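Local coordinates for monosaccharide ABC transporter substrate-binding protein, CUT2 family (Bradyrhizobium sp., PDB 4YHS) that probably captures a sugar or related small solute in the periplasm and hands it to an ABC importer of the CUT2 family, at residues 29-38 and 320-328. Residues are numbered along the deposited sequence; the frame is centred on the assembly and turned at random.
Sequences YDAAKIDPPF and VKHVGPKIF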
loop_
_atom_site.group_PDB
_atom_site.type_symbol
_atom_site.label_atom_id
_atom_site.label_comp_id
_atom_site.label_asym_id
_atom_site.label_seq_id
_atom_site.Cartn_x
_atom_site.Cartn_y
_atom_site.Cartn_z
ATOM N N TYR A 29 -0.695 -16.255 4.319
ATOM C CA TYR A 29 -0.543 -14.866 4.731
ATOM C C TYR A 29 -1.880 -14.337 5.215
ATOM O O TYR A 29 -2.911 -14.580 4.595
ATOM C CB TYR A 29 -0.006 -14.025 3.568
ATOM C CG TYR A 29 0.767 -12.777 3.982
ATOM C CD1 TYR A 29 2.106 -12.850 4.305
ATOM C CD2 TYR A 29 0.160 -11.524 4.038
ATOM C CE1 TYR A 29 2.821 -11.756 4.700
ATOM C CE2 TYR A 29 0.899 -10.392 4.415
ATOM C CZ TYR A 29 2.238 -10.532 4.752
ATOM O OH TYR A 29 3.018 -9.469 5.163
ATOM N N ASP A 30 -1.853 -13.610 6.324
ATOM C CA ASP A 30 -3.049 -12.996 6.871
ATOM C C ASP A 30 -3.557 -11.979 5.884
ATOM O O ASP A 30 -2.816 -11.082 5.479
ATOM C CB ASP A 30 -2.769 -12.325 8.218
ATOM C CG ASP A 30 -2.576 -13.322 9.347
ATOM O OD1 ASP A 30 -2.993 -14.498 9.219
ATOM O OD2 ASP A 30 -2.042 -12.913 10.391
ATOM N N ALA A 31 -4.823 -12.146 5.505
ATOM C CA ALA A 31 -5.480 -11.288 4.524
ATOM C C ALA A 31 -6.908 -10.941 4.982
ATOM O O ALA A 31 -7.402 -11.457 6.000
ATOM C CB ALA A 31 -5.493 -11.986 3.147
ATOM N N ALA A 32 -7.556 -10.054 4.218
ATOM C CA ALA A 32 -8.937 -9.658 4.436
ATOM C C ALA A 32 -9.620 -9.609 3.091
ATOM O O ALA A 32 -9.158 -8.893 2.196
ATOM C CB ALA A 32 -9.013 -8.288 5.127
ATOM N N LYS A 33 -10.712 -10.362 2.943
ATOM C CA LYS A 33 -11.422 -10.371 1.676
ATOM C C LYS A 33 -12.710 -9.628 1.832
ATOM O O LYS A 33 -13.256 -9.508 2.941
ATOM C CB LYS A 33 -11.689 -11.780 1.190
ATOM C CG LYS A 33 -12.539 -12.620 2.104
ATOM C CD LYS A 33 -12.677 -14.022 1.497
ATOM C CE LYS A 33 -13.556 -14.917 2.345
ATOM N NZ LYS A 33 -14.996 -14.646 2.107
ATOM N N ILE A 34 -13.217 -9.180 0.688
ATOM C CA ILE A 34 -14.414 -8.386 0.629
ATOM C C ILE A 34 -15.529 -9.171 -0.075
ATOM O O ILE A 34 -15.317 -9.717 -1.156
ATOM C CB ILE A 34 -14.165 -7.063 -0.109
ATOM C CG1 ILE A 34 -13.049 -6.283 0.585
ATOM C CG2 ILE A 34 -15.462 -6.248 -0.185
ATOM C CD1 ILE A 34 -13.399 -5.821 2.005
ATOM N N ASP A 35 -16.688 -9.215 0.579
ATOM C CA ASP A 35 -17.910 -9.846 0.067
ATOM C C ASP A 35 -19.164 -8.966 0.311
ATOM O O ASP A 35 -19.402 -8.501 1.425
ATOM C CB ASP A 35 -18.146 -11.203 0.724
ATOM C CG ASP A 35 -17.072 -12.205 0.404
ATOM O OD1 ASP A 35 -17.146 -12.829 -0.673
ATOM O OD2 ASP A 35 -16.165 -12.378 1.240
ATOM N N PRO A 36 -19.981 -8.754 -0.723
ATOM C CA PRO A 36 -19.748 -9.279 -2.067
ATOM C C PRO A 36 -18.563 -8.605 -2.729
ATOM O O PRO A 36 -18.296 -7.421 -2.480
ATOM C CB PRO A 36 -21.062 -8.971 -2.807
ATOM C CG PRO A 36 -21.727 -7.904 -2.029
ATOM C CD PRO A 36 -21.237 -7.993 -0.625
ATOM N N PRO A 37 -17.812 -9.368 -3.533
ATOM C CA PRO A 37 -16.638 -8.759 -4.142
ATOM C C PRO A 37 -16.977 -7.543 -4.997
ATOM O O PRO A 37 -17.982 -7.533 -5.702
ATOM C CB PRO A 37 -16.034 -9.894 -4.990
ATOM C CG PRO A 37 -16.996 -11.020 -4.956
ATOM C CD PRO A 37 -17.898 -10.815 -3.784
ATOM N N PHE A 38 -16.134 -6.518 -4.886
ATOM C CA PHE A 38 -16.196 -5.283 -5.679
ATOM C C PHE A 38 -17.278 -4.312 -5.162
ATOM O O PHE A 38 -17.403 -3.194 -5.665
ATOM C CB PHE A 38 -16.468 -5.561 -7.163
ATOM C CG PHE A 38 -15.469 -6.459 -7.825
ATOM C CD1 PHE A 38 -14.334 -6.890 -7.170
ATOM C CD2 PHE A 38 -15.676 -6.869 -9.127
ATOM C CE1 PHE A 38 -13.437 -7.724 -7.798
ATOM C CE2 PHE A 38 -14.775 -7.683 -9.758
ATOM C CZ PHE A 38 -13.644 -8.114 -9.080
ATOM N N VAL A 320 -9.876 -16.118 -4.714
ATOM C CA VAL A 320 -10.493 -15.104 -3.893
ATOM C C VAL A 320 -10.586 -13.856 -4.760
ATOM O O VAL A 320 -9.579 -13.408 -5.279
ATOM C CB VAL A 320 -9.671 -14.844 -2.605
ATOM C CG1 VAL A 320 -10.321 -13.740 -1.825
ATOM C CG2 VAL A 320 -9.555 -16.135 -1.780
ATOM N N LYS A 321 -11.791 -13.313 -4.956
ATOM C CA LYS A 321 -11.977 -12.293 -5.983
ATOM C C LYS A 321 -11.550 -10.886 -5.573
ATOM O O LYS A 321 -11.079 -10.103 -6.405
ATOM C CB LYS A 321 -13.443 -12.262 -6.415
ATOM C CG LYS A 321 -13.764 -11.344 -7.567
ATOM C CD LYS A 321 -15.103 -11.763 -8.210
ATOM C CE LYS A 321 -15.551 -10.739 -9.247
ATOM N NZ LYS A 321 -16.659 -11.219 -10.123
ATOM N N HIS A 322 -11.733 -10.557 -4.297
ATOM C CA HIS A 322 -11.433 -9.227 -3.831
ATOM C C HIS A 322 -10.747 -9.335 -2.454
ATOM O O HIS A 322 -11.373 -9.654 -1.442
ATOM C CB HIS A 322 -12.725 -8.408 -3.814
ATOM C CG HIS A 322 -12.561 -6.977 -3.424
ATOM N ND1 HIS A 322 -13.595 -6.072 -3.526
ATOM C CD2 HIS A 322 -11.523 -6.298 -2.882
ATOM C CE1 HIS A 322 -13.198 -4.893 -3.084
ATOM N NE2 HIS A 322 -11.948 -5.004 -2.678
ATOM N N VAL A 323 -9.438 -9.110 -2.442
ATOM C CA VAL A 323 -8.660 -9.348 -1.218
ATOM C C VAL A 323 -7.436 -8.430 -1.113
ATOM O O VAL A 323 -6.863 -7.976 -2.112
ATOM C CB VAL A 323 -8.230 -10.867 -1.138
ATOM C CG1 VAL A 323 -7.311 -11.271 -2.308
ATOM C CG2 VAL A 323 -7.619 -11.245 0.213
ATOM N N GLY A 324 -7.071 -8.141 0.128
ATOM C CA GLY A 324 -5.833 -7.454 0.450
ATOM C C GLY A 324 -5.126 -8.107 1.620
ATOM O O GLY A 324 -5.757 -8.783 2.433
ATOM N N PRO A 325 -3.804 -7.916 1.713
ATOM C CA PRO A 325 -3.135 -8.319 2.947
ATOM C C PRO A 325 -3.780 -7.628 4.157
ATOM O O PRO A 325 -4.271 -6.514 4.043
ATOM C CB PRO A 325 -1.702 -7.828 2.746
ATOM C CG PRO A 325 -1.526 -7.781 1.284
ATOM C CD PRO A 325 -2.845 -7.358 0.741
ATOM N N LYS A 326 -3.801 -8.314 5.283
ATOM C CA LYS A 326 -4.281 -7.715 6.521
ATOM C C LYS A 326 -3.280 -6.695 6.994
ATOM O O LYS A 326 -2.104 -6.985 7.212
ATOM C CB LYS A 326 -4.508 -8.782 7.583
ATOM C CG LYS A 326 -4.999 -8.270 8.905
ATOM C CD LYS A 326 -6.488 -8.061 8.852
ATOM C CE LYS A 326 -7.063 -7.528 10.175
ATOM N NZ LYS A 326 -8.482 -7.110 9.986
ATOM N N ILE A 327 -3.749 -5.477 7.177
ATOM C CA ILE A 327 -2.851 -4.404 7.560
ATOM C C ILE A 327 -2.530 -4.525 9.049
ATOM O O ILE A 327 -3.412 -4.806 9.859
ATOM C CB ILE A 327 -3.477 -3.048 7.236
ATOM C CG1 ILE A 327 -3.562 -2.867 5.729
ATOM C CG2 ILE A 327 -2.665 -1.905 7.880
ATOM C CD1 ILE A 327 -4.607 -1.841 5.306
ATOM N N PHE A 328 -1.252 -4.316 9.390
ATOM C CA PHE A 328 -0.772 -4.383 10.762
ATOM C C PHE A 328 0.251 -3.289 10.971
ATOM O O PHE A 328 0.905 -2.833 10.020
ATOM C CB PHE A 328 -0.151 -5.754 11.098
ATOM C CG PHE A 328 1.010 -6.147 10.209
ATOM C CD1 PHE A 328 0.784 -6.821 9.012
ATOM C CD2 PHE A 328 2.318 -5.902 10.591
ATOM C CE1 PHE A 328 1.839 -7.216 8.186
ATOM C CE2 PHE A 328 3.379 -6.278 9.764
ATOM C CZ PHE A 328 3.138 -6.938 8.567
HETATM O O HOH W 1 -0.810 -9.543 6.904
HETATM O O HOH W 2 -13.686 -11.637 -2.342
#
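Asp30 O is gripped twice: Lys326 N donates to it at 2.9 Å, almost straight at N-H (174°) but from above the carbonyl plane, and a water donates to it while also bonding Lys326 O. From there the two strands run antiparallel, with Ala32 and Gly324 as a hydrogen-bonded pair: Ala32 N reaches Gly324 O at 2.8 Å, and Gly324 N returns a bond to Ala32 O. Ile34 N to His322 O continues the ladder, and a second water ties His322 N to Ile34 O.

In His322, CG lies anti to the backbone N (chi1 -177°), which carries the ring out to Phe38, where ND1 accepts Phe38 N at 2.9 Å, the donor lying in the ring plane. Ile34 CB sits over the centre of one ring face, 3.6 Å from the centroid, a CH-pi contact. A leucine in place of His322 would probably leave Phe38 N without its acceptor and the turn after the cis bond before Pro36 freer to shift. Pro37 CB packs on Lys321 CG at 3.7 Å, crossing the lysine chain at about a right angle. On the Val323 side of the ladder, Ala31 CB meets Val323 CG2 at 3.7 Å, and Lys33 CB lies against Val320 CG1.

In this periplasmic binding protein fold, the contact joins an N-terminal strand to a C-terminal one, 282 residues on, in a mixed sheet. Strand 29-35 pairs antiparallel with 322-331 on one edge and with 43-49 on the other, whose Lys48 and Asp46 form salt bridges with Asp30 and Lys326. Helix 299-314 packs on Tyr29, Val323 and Pro325, while Ile327 touches helix 164-178.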